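Local coordinates for protein geranyltranstransferase (Methylococcus capsulatus, PDB 3TS7) that probably condenses isopentenyl diphosphate with allylic diphosphates to make farnesyl diphosphate, using magnesium ions as cofactor, at residues B[17-22]-B[71-76]; B[25-30]-B[134-139]; B[44-49]-B[82-87]. All coordinates share one frame; numbering follows the deposited sequence.

Interaction 1: B[17-22]-B[71-76]; sequences QERVER and LLDGPA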
# COMPACT_ATOMS: atom_id res chain seq x y z
N GLN B 17 -1.91 -18.34 -16.39
CA GLN B 17 -1.69 -16.99 -16.90
C GLN B 17 -2.97 -16.38 -17.49
O GLN B 17 -3.21 -15.19 -17.35
CB GLN B 17 -0.55 -16.97 -17.91
CG GLN B 17 0.83 -17.07 -17.26
CD GLN B 17 1.95 -17.19 -18.28
OE1 GLN B 17 1.73 -17.58 -19.42
NE2 GLN B 17 3.17 -16.86 -17.86
N GLU B 18 -3.79 -17.21 -18.14
CA GLU B 18 -5.09 -16.77 -18.62
C GLU B 18 -6.08 -16.55 -17.48
O GLU B 18 -6.82 -15.56 -17.48
CB GLU B 18 -5.65 -17.77 -19.63
CG GLU B 18 -4.93 -17.73 -20.99
CD GLU B 18 -5.12 -19.00 -21.81
OE1 GLU B 18 -5.97 -19.85 -21.45
OE2 GLU B 18 -4.41 -19.15 -22.84
N ARG B 19 -6.07 -17.46 -16.51
CA ARG B 19 -6.94 -17.36 -15.33
C ARG B 19 -6.63 -16.13 -14.48
O ARG B 19 -7.54 -15.42 -14.05
CB ARG B 19 -6.87 -18.63 -14.48
CG ARG B 19 -7.76 -18.59 -13.27
CD ARG B 19 -7.53 -19.78 -12.37
NE ARG B 19 -8.47 -19.74 -11.25
CZ ARG B 19 -9.48 -20.58 -11.08
NH1 ARG B 19 -9.69 -21.56 -11.95
NH2 ARG B 19 -10.28 -20.44 -10.02
N VAL B 20 -5.34 -15.84 -14.26
CA VAL B 20 -4.96 -14.62 -13.54
C VAL B 20 -5.24 -13.33 -14.36
O VAL B 20 -5.59 -12.30 -13.79
CB VAL B 20 -3.48 -14.66 -13.04
CG1 VAL B 20 -2.51 -14.35 -14.16
CG2 VAL B 20 -3.27 -13.71 -11.86
N GLU B 21 -5.11 -13.40 -15.69
CA GLU B 21 -5.38 -12.24 -16.53
C GLU B 21 -6.82 -11.76 -16.36
O GLU B 21 -7.07 -10.56 -16.26
CB GLU B 21 -5.12 -12.55 -18.01
CG GLU B 21 -5.24 -11.35 -18.96
CD GLU B 21 -4.08 -10.37 -18.87
OE1 GLU B 21 -4.25 -9.21 -19.30
OE2 GLU B 21 -2.99 -10.75 -18.37
N ARG B 22 -7.75 -12.72 -16.32
CA ARG B 22 -9.17 -12.45 -16.11
C ARG B 22 -9.47 -12.03 -14.68
O ARG B 22 -10.37 -11.22 -14.43
CB ARG B 22 -10.01 -13.69 -16.45
CG ARG B 22 -10.02 -14.07 -17.95
CD ARG B 22 -11.07 -15.15 -18.25
NE ARG B 22 -11.20 -16.12 -17.16
CZ ARG B 22 -10.57 -17.30 -17.09
NH1 ARG B 22 -9.75 -17.69 -18.07
NH2 ARG B 22 -10.76 -18.10 -16.04
N LEU B 71 -10.18 -20.25 -4.27
CA LEU B 71 -9.70 -19.56 -3.06
C LEU B 71 -8.39 -18.80 -3.28
O LEU B 71 -7.97 -18.02 -2.41
CB LEU B 71 -9.52 -20.54 -1.90
CG LEU B 71 -10.70 -21.38 -1.40
CD1 LEU B 71 -10.33 -22.12 -0.12
CD2 LEU B 71 -11.96 -20.54 -1.18
N LEU B 72 -7.76 -19.01 -4.43
CA LEU B 72 -6.41 -18.50 -4.69
C LEU B 72 -6.36 -17.34 -5.66
O LEU B 72 -5.36 -16.65 -5.69
CB LEU B 72 -5.49 -19.63 -5.20
CG LEU B 72 -5.30 -20.86 -4.31
CD1 LEU B 72 -4.58 -21.93 -5.09
CD2 LEU B 72 -4.56 -20.55 -3.01
N ASP B 73 -7.44 -17.12 -6.42
CA ASP B 73 -7.52 -15.98 -7.33
C ASP B 73 -7.22 -14.64 -6.65
O ASP B 73 -6.41 -13.88 -7.14
CB ASP B 73 -8.88 -15.92 -8.04
CG ASP B 73 -9.08 -17.07 -9.03
OD1 ASP B 73 -8.14 -17.45 -9.74
OD2 ASP B 73 -10.21 -17.58 -9.09
N GLY B 74 -7.89 -14.38 -5.52
CA GLY B 74 -7.70 -13.17 -4.74
C GLY B 74 -6.27 -12.96 -4.27
O GLY B 74 -5.67 -11.94 -4.62
N PRO B 75 -5.71 -13.93 -3.52
CA PRO B 75 -4.30 -13.81 -3.11
C PRO B 75 -3.32 -13.71 -4.27
O PRO B 75 -2.35 -12.95 -4.16
CB PRO B 75 -4.08 -15.07 -2.28
CG PRO B 75 -5.39 -15.33 -1.69
CD PRO B 75 -6.34 -15.06 -2.82
N ALA B 76 -3.58 -14.39 -5.39
CA ALA B 76 -2.69 -14.31 -6.56
C ALA B 76 -2.70 -12.91 -7.17
O ALA B 76 -1.64 -12.39 -7.52
CB ALA B 76 -3.03 -15.37 -7.62
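Asp73 OD1 is gripped by two groups: Arg19 NE binds it across the contact at 2.8 Å, and the hydroxyl of Tyr59, from helix 53-65, makes a further hydrogen bond to it. The bond from NE is fairly straight, with 163° at the hydrogen. It lies close to the guanidinium plane and uses the syn lone pair of OD1. The other carboxylate oxygen is held as well, since Arg19 NH2 reaches Asp73 OD2 at 3.0 Å, again on the syn side but tilted out of both planes. The arginine therefore meets the acid side-on, one nitrogen to each oxygen, and the two flat groups are nearly coplanar, 22° apart. CG of Arg19 sits opposite the backbone N (chi1 -179°) and the chain runs extended to NE; this full length carries the guanidinium from its helix to the start of helix 73-90. With three bonds on the carboxylate, its rotation should be firmly fixed. NH2 also bridges to Asp70 OD2, so the arginine is shared between two acids just before and at the beginning of that helix, which probably offset its charge and hold the guanidinium in place. Beside the salt bridge Val20 CG2 comes only within 4.6 Å of Ala76 CB, too far for a close contact, and Tyr59 packs against both residues. The bidentate salt bridge thus closes the outer side of the joint between helices 5-27 and 73-90, with Tyr59 as a third party, within the all-helical bundle of the polyprenyl synthase fold.

Interaction 2: B[25-30]-B[134-139]; sequences DARLPA and DPSIAV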
# COMPACT_ATOMS: atom_id res chain seq x y z
N ASP B 25 -8.27 -8.33 -14.28
CA ASP B 25 -9.27 -7.51 -14.98
C ASP B 25 -10.55 -7.34 -14.15
O ASP B 25 -11.07 -6.23 -14.03
CB ASP B 25 -9.59 -8.12 -16.35
CG ASP B 25 -10.61 -7.30 -17.15
OD1 ASP B 25 -10.57 -6.06 -17.08
OD2 ASP B 25 -11.45 -7.91 -17.83
N ALA B 26 -11.02 -8.44 -13.56
CA ALA B 26 -12.20 -8.42 -12.70
C ALA B 26 -12.01 -7.59 -11.42
O ALA B 26 -12.98 -7.09 -10.87
CB ALA B 26 -12.66 -9.84 -12.37
N ARG B 27 -10.76 -7.42 -10.97
CA ARG B 27 -10.48 -6.65 -9.75
C ARG B 27 -9.95 -5.24 -10.02
O ARG B 27 -9.72 -4.47 -9.09
CB ARG B 27 -9.53 -7.43 -8.82
CG ARG B 27 -10.19 -8.59 -8.08
CD ARG B 27 -9.22 -9.70 -7.70
NE ARG B 27 -9.93 -10.83 -7.10
CZ ARG B 27 -10.48 -11.83 -7.79
NH1 ARG B 27 -10.38 -11.87 -9.11
NH2 ARG B 27 -11.12 -12.80 -7.16
N LEU B 28 -9.73 -4.90 -11.29
CA LEU B 28 -9.27 -3.56 -11.60
C LEU B 28 -10.46 -2.66 -11.95
O LEU B 28 -11.32 -3.08 -12.73
CB LEU B 28 -8.26 -3.57 -12.75
CG LEU B 28 -6.82 -3.99 -12.39
CD1 LEU B 28 -6.03 -4.25 -13.66
CD2 LEU B 28 -6.13 -2.97 -11.51
N PRO B 29 -10.52 -1.44 -11.38
CA PRO B 29 -11.63 -0.53 -11.67
C PRO B 29 -11.66 -0.18 -13.17
O PRO B 29 -10.60 0.01 -13.77
CB PRO B 29 -11.31 0.71 -10.83
CG PRO B 29 -10.31 0.25 -9.79
CD PRO B 29 -9.52 -0.83 -10.48
N ALA B 30 -12.87 -0.10 -13.73
CA ALA B 30 -13.09 0.06 -15.17
C ALA B 30 -12.41 1.26 -15.83
O ALA B 30 -12.29 2.34 -15.23
CB ALA B 30 -14.57 0.10 -15.47
N ASP B 134 -12.43 -9.43 -0.59
CA ASP B 134 -12.78 -10.36 -1.67
C ASP B 134 -13.52 -11.60 -1.12
O ASP B 134 -12.95 -12.36 -0.34
CB ASP B 134 -11.51 -10.74 -2.46
CG ASP B 134 -11.79 -11.51 -3.75
OD1 ASP B 134 -10.84 -11.63 -4.56
OD2 ASP B 134 -12.92 -12.00 -3.96
N PRO B 135 -14.81 -11.77 -1.51
CA PRO B 135 -15.60 -12.84 -0.90
C PRO B 135 -15.21 -14.23 -1.40
O PRO B 135 -15.49 -15.22 -0.72
CB PRO B 135 -17.04 -12.48 -1.30
CG PRO B 135 -16.92 -11.72 -2.56
CD PRO B 135 -15.62 -10.96 -2.45
N SER B 136 -14.56 -14.30 -2.56
CA SER B 136 -14.06 -15.57 -3.10
C SER B 136 -12.89 -16.14 -2.28
O SER B 136 -12.60 -17.33 -2.36
CB SER B 136 -13.67 -15.42 -4.57
OG SER B 136 -12.57 -14.55 -4.72
N ILE B 137 -12.24 -15.30 -1.47
CA ILE B 137 -11.24 -15.81 -0.53
C ILE B 137 -11.96 -16.35 0.69
O ILE B 137 -11.91 -15.77 1.79
CB ILE B 137 -10.16 -14.76 -0.12
CG1 ILE B 137 -9.71 -13.94 -1.34
CG2 ILE B 137 -8.94 -15.46 0.54
CD1 ILE B 137 -8.69 -12.81 -0.99
N ALA B 138 -12.64 -17.48 0.51
CA ALA B 138 -13.53 -18.02 1.54
C ALA B 138 -12.76 -18.84 2.58
O ALA B 138 -12.77 -20.08 2.57
CB ALA B 138 -14.67 -18.83 0.89
N VAL B 139 -12.06 -18.13 3.47
CA VAL B 139 -11.24 -18.74 4.50
C VAL B 139 -11.65 -18.15 5.85
O VAL B 139 -12.35 -17.14 5.88
CB VAL B 139 -9.72 -18.44 4.25
CG1 VAL B 139 -9.29 -18.86 2.85
CG2 VAL B 139 -9.41 -16.97 4.49
O HOH W 1 -12.61 -14.74 -8.06
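Arg27, close to where helix 5-27 runs out, reaches across to Asp134 and Ser136, which together form an Asx turn inside a type I beta turn (Asp134 to Ile137) that follows helix 113-133. Along the first segment, Asp25 faces elsewhere and pairs with Arg43 of helix 36-46. Arg27 then carries the contact. Its CG stands beside the backbone N (chi1 -75°) and the chain stays extended to NE, passing Val130 and Cys77 of the helices it spans. At its end the guanidinium grips Asp134 side-on, but with both nitrogens on one oxygen: Arg27 NE lies 2.8 Å and Arg27 NH2 2.9 Å from Asp134 OD1. This oxygen stays in the guanidinium plane, while the carboxylate is turned 45° against that plane. The remaining NH1 bonds to the carbonyl of Ala23 one turn back, which steadies the head group from its own helix. Leu28, next in sequence, buries its side chain among Leu123, Leu126 and Phe81. The carbonyls of Leu28 and Pro29 are both taken by Arg43, tying the outgoing loop to the next helix. On the far side, Asp134 divides its labour: OD1 serves the arginine and OD2 the turn. Ser136 N, at 3.2 Å, and the Ser136 hydroxyl both donate to Asp134 OD2 from above the carboxylate plane, on the same face. Only a weak bond of 3.3 Å links Arg27 NH2 to Ser136 OG directly. A water accepts from Arg27 NH2 at 2.6 Å and donates weakly to Ser136 OG. Shortest within the turn itself is the bond from Ser136 OG to Asp134 OD2, 2.7 Å.

Interaction 3: B[44-49]-B[82-87]; sequences YSVLGG and IHVYSL. With PO4 (phosphate ion), chain F.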
# COMPACT_ATOMS: atom_id res chain seq x y z
N TYR B 44 -2.95 -0.45 -17.74
CA TYR B 44 -1.89 -0.47 -18.76
C TYR B 44 -0.67 -1.20 -18.22
O TYR B 44 -0.00 -1.93 -18.94
CB TYR B 44 -1.51 0.96 -19.13
CG TYR B 44 -0.33 1.13 -20.05
CD1 TYR B 44 -0.51 1.20 -21.43
CD2 TYR B 44 0.97 1.26 -19.53
CE1 TYR B 44 0.58 1.39 -22.29
CE2 TYR B 44 2.06 1.43 -20.38
CZ TYR B 44 1.86 1.49 -21.75
OH TYR B 44 2.93 1.67 -22.59
N SER B 45 -0.39 -0.98 -16.94
CA SER B 45 0.72 -1.61 -16.26
C SER B 45 0.45 -3.05 -15.81
O SER B 45 1.35 -3.89 -15.84
CB SER B 45 1.16 -0.75 -15.09
OG SER B 45 1.67 0.48 -15.56
N VAL B 46 -0.78 -3.35 -15.41
CA VAL B 46 -1.09 -4.68 -14.88
C VAL B 46 -1.43 -5.71 -15.96
O VAL B 46 -0.99 -6.86 -15.88
CB VAL B 46 -2.21 -4.63 -13.81
CG1 VAL B 46 -2.69 -6.03 -13.41
CG2 VAL B 46 -1.72 -3.91 -12.61
N LEU B 47 -2.21 -5.30 -16.95
CA LEU B 47 -2.79 -6.25 -17.88
C LEU B 47 -1.96 -6.41 -19.14
O LEU B 47 -1.01 -5.66 -19.37
CB LEU B 47 -4.23 -5.85 -18.23
CG LEU B 47 -5.24 -5.88 -17.08
CD1 LEU B 47 -6.56 -5.27 -17.53
CD2 LEU B 47 -5.44 -7.30 -16.52
N GLY B 48 -2.31 -7.42 -19.94
CA GLY B 48 -1.65 -7.68 -21.22
C GLY B 48 -0.43 -8.59 -21.12
O GLY B 48 0.46 -8.54 -21.96
N GLY B 49 -0.40 -9.44 -20.09
CA GLY B 49 0.69 -10.40 -19.93
C GLY B 49 1.81 -9.96 -18.99
O GLY B 49 1.65 -9.05 -18.18
N ILE B 82 0.91 -5.82 -5.97
CA ILE B 82 2.07 -5.32 -5.24
C ILE B 82 3.28 -5.30 -6.15
O ILE B 82 3.94 -4.26 -6.27
CB ILE B 82 2.37 -6.13 -3.95
CG1 ILE B 82 1.25 -5.97 -2.92
CG2 ILE B 82 3.67 -5.66 -3.30
CD1 ILE B 82 1.09 -4.55 -2.34
N HIS B 83 3.54 -6.42 -6.82
CA HIS B 83 4.67 -6.54 -7.77
C HIS B 83 4.64 -5.42 -8.82
O HIS B 83 5.63 -4.71 -9.01
CB HIS B 83 4.67 -7.92 -8.43
CG HIS B 83 5.63 -8.05 -9.58
ND1 HIS B 83 7.00 -7.93 -9.42
CD2 HIS B 83 5.43 -8.27 -10.89
CE1 HIS B 83 7.59 -8.05 -10.59
NE2 HIS B 83 6.66 -8.27 -11.50
N VAL B 84 3.49 -5.24 -9.48
CA VAL B 84 3.34 -4.20 -10.50
C VAL B 84 3.52 -2.78 -9.94
O VAL B 84 4.22 -1.97 -10.53
CB VAL B 84 2.02 -4.34 -11.32
CG1 VAL B 84 1.82 -3.14 -12.27
CG2 VAL B 84 2.05 -5.64 -12.14
N TYR B 85 2.91 -2.50 -8.79
CA TYR B 85 3.10 -1.20 -8.15
C TYR B 85 4.61 -0.91 -7.96
O TYR B 85 5.07 0.19 -8.30
CB TYR B 85 2.25 -1.03 -6.87
CG TYR B 85 3.04 -0.70 -5.64
CD1 TYR B 85 3.68 0.54 -5.49
CD2 TYR B 85 3.19 -1.65 -4.63
CE1 TYR B 85 4.44 0.81 -4.37
CE2 TYR B 85 3.93 -1.39 -3.52
CZ TYR B 85 4.57 -0.17 -3.40
OH TYR B 85 5.33 0.06 -2.29
N SER B 86 5.37 -1.88 -7.45
CA SER B 86 6.82 -1.72 -7.24
C SER B 86 7.55 -1.42 -8.54
O SER B 86 8.44 -0.59 -8.53
CB SER B 86 7.45 -2.95 -6.58
OG SER B 86 7.58 -4.01 -7.52
N LEU B 87 7.17 -2.08 -9.64
CA LEU B 87 7.72 -1.81 -10.98
C LEU B 87 7.48 -0.37 -11.45
O LEU B 87 8.43 0.29 -11.88
CB LEU B 87 7.20 -2.80 -12.03
CG LEU B 87 7.59 -4.28 -11.91
CD1 LEU B 87 7.11 -5.06 -13.14
CD2 LEU B 87 9.09 -4.43 -11.75
P PO4 F . 7.07 -9.29 -14.94
O1 PO4 F . 5.99 -9.44 -13.90
O2 PO4 F . 7.87 -10.57 -15.02
O3 PO4 F . 6.44 -9.05 -16.29
O4 PO4 F . 7.96 -8.14 -14.57
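Val84 leans from helix 73-90 toward the end of helix 36-46. Val84 CB is 4.0 Å from Val46 CG2. Beyond CB the chain forks, and Val84 CG1, anti to the backbone N (chi1 173°), does most of the touching: it meets Val46 CG2 at 3.6 Å and sits over the last helical turn, 3.7 Å from Ser45 O and 3.8 Å from Ser45 CB. The other branch, CG2, only skirts this surface. The two valines cross at about a right angle, and no hydrogen bond joins the segments. Leu24, Leu28 and Leu123 pack around Val46, continuing the apolar layer. One residue before Val84, His83 points its ring to a phosphate ion, probably taken up from the crystallisation liquor. His83 NE2 donates to phosphate O1 at 2.8 Å, with the anion at the edge of the ring, and makes a weak 3.3 Å bond to O4. Leu87 covers part of one ring face, and Ser86 OG bonds to the carbonyl O of His83. Lys51, in the loop that follows Gly49, also holds the phosphate, an arrangement consistent with the diphosphate pocket for isopentenyl diphosphate in this family. The chemistry is divided accordingly: van der Waals packing without any hydrogen bond sets the two helices together, while the imidazole N-H of His83 and the amine of Lys51 hold the anion beside it.

Overall arrangement
From the N terminus, helix 5-27 supplies the first partners: residues 17-22 wait for 71-76 (interaction 1) and 25-30 for 134-139 (interaction 2), so these two contacts cross along the chain. Helix 36-46 then offers 44-49 to 82-87; interaction 3 therefore crosses interaction 1, yet lies wholly within the loop that interaction 2 closes. Helix 73-90 serves interaction 1 at its start and interaction 3 further along, while the turn after helix 113-133 completes interaction 2. The three touch one another: Leu71 and Pro75 pack on 136-138, Glu21 bonds to Gly48, and Leu28 meets Val46. Together they tie helices 5-27, 36-46 and 73-90 and the turn after helix 113-133 to one another.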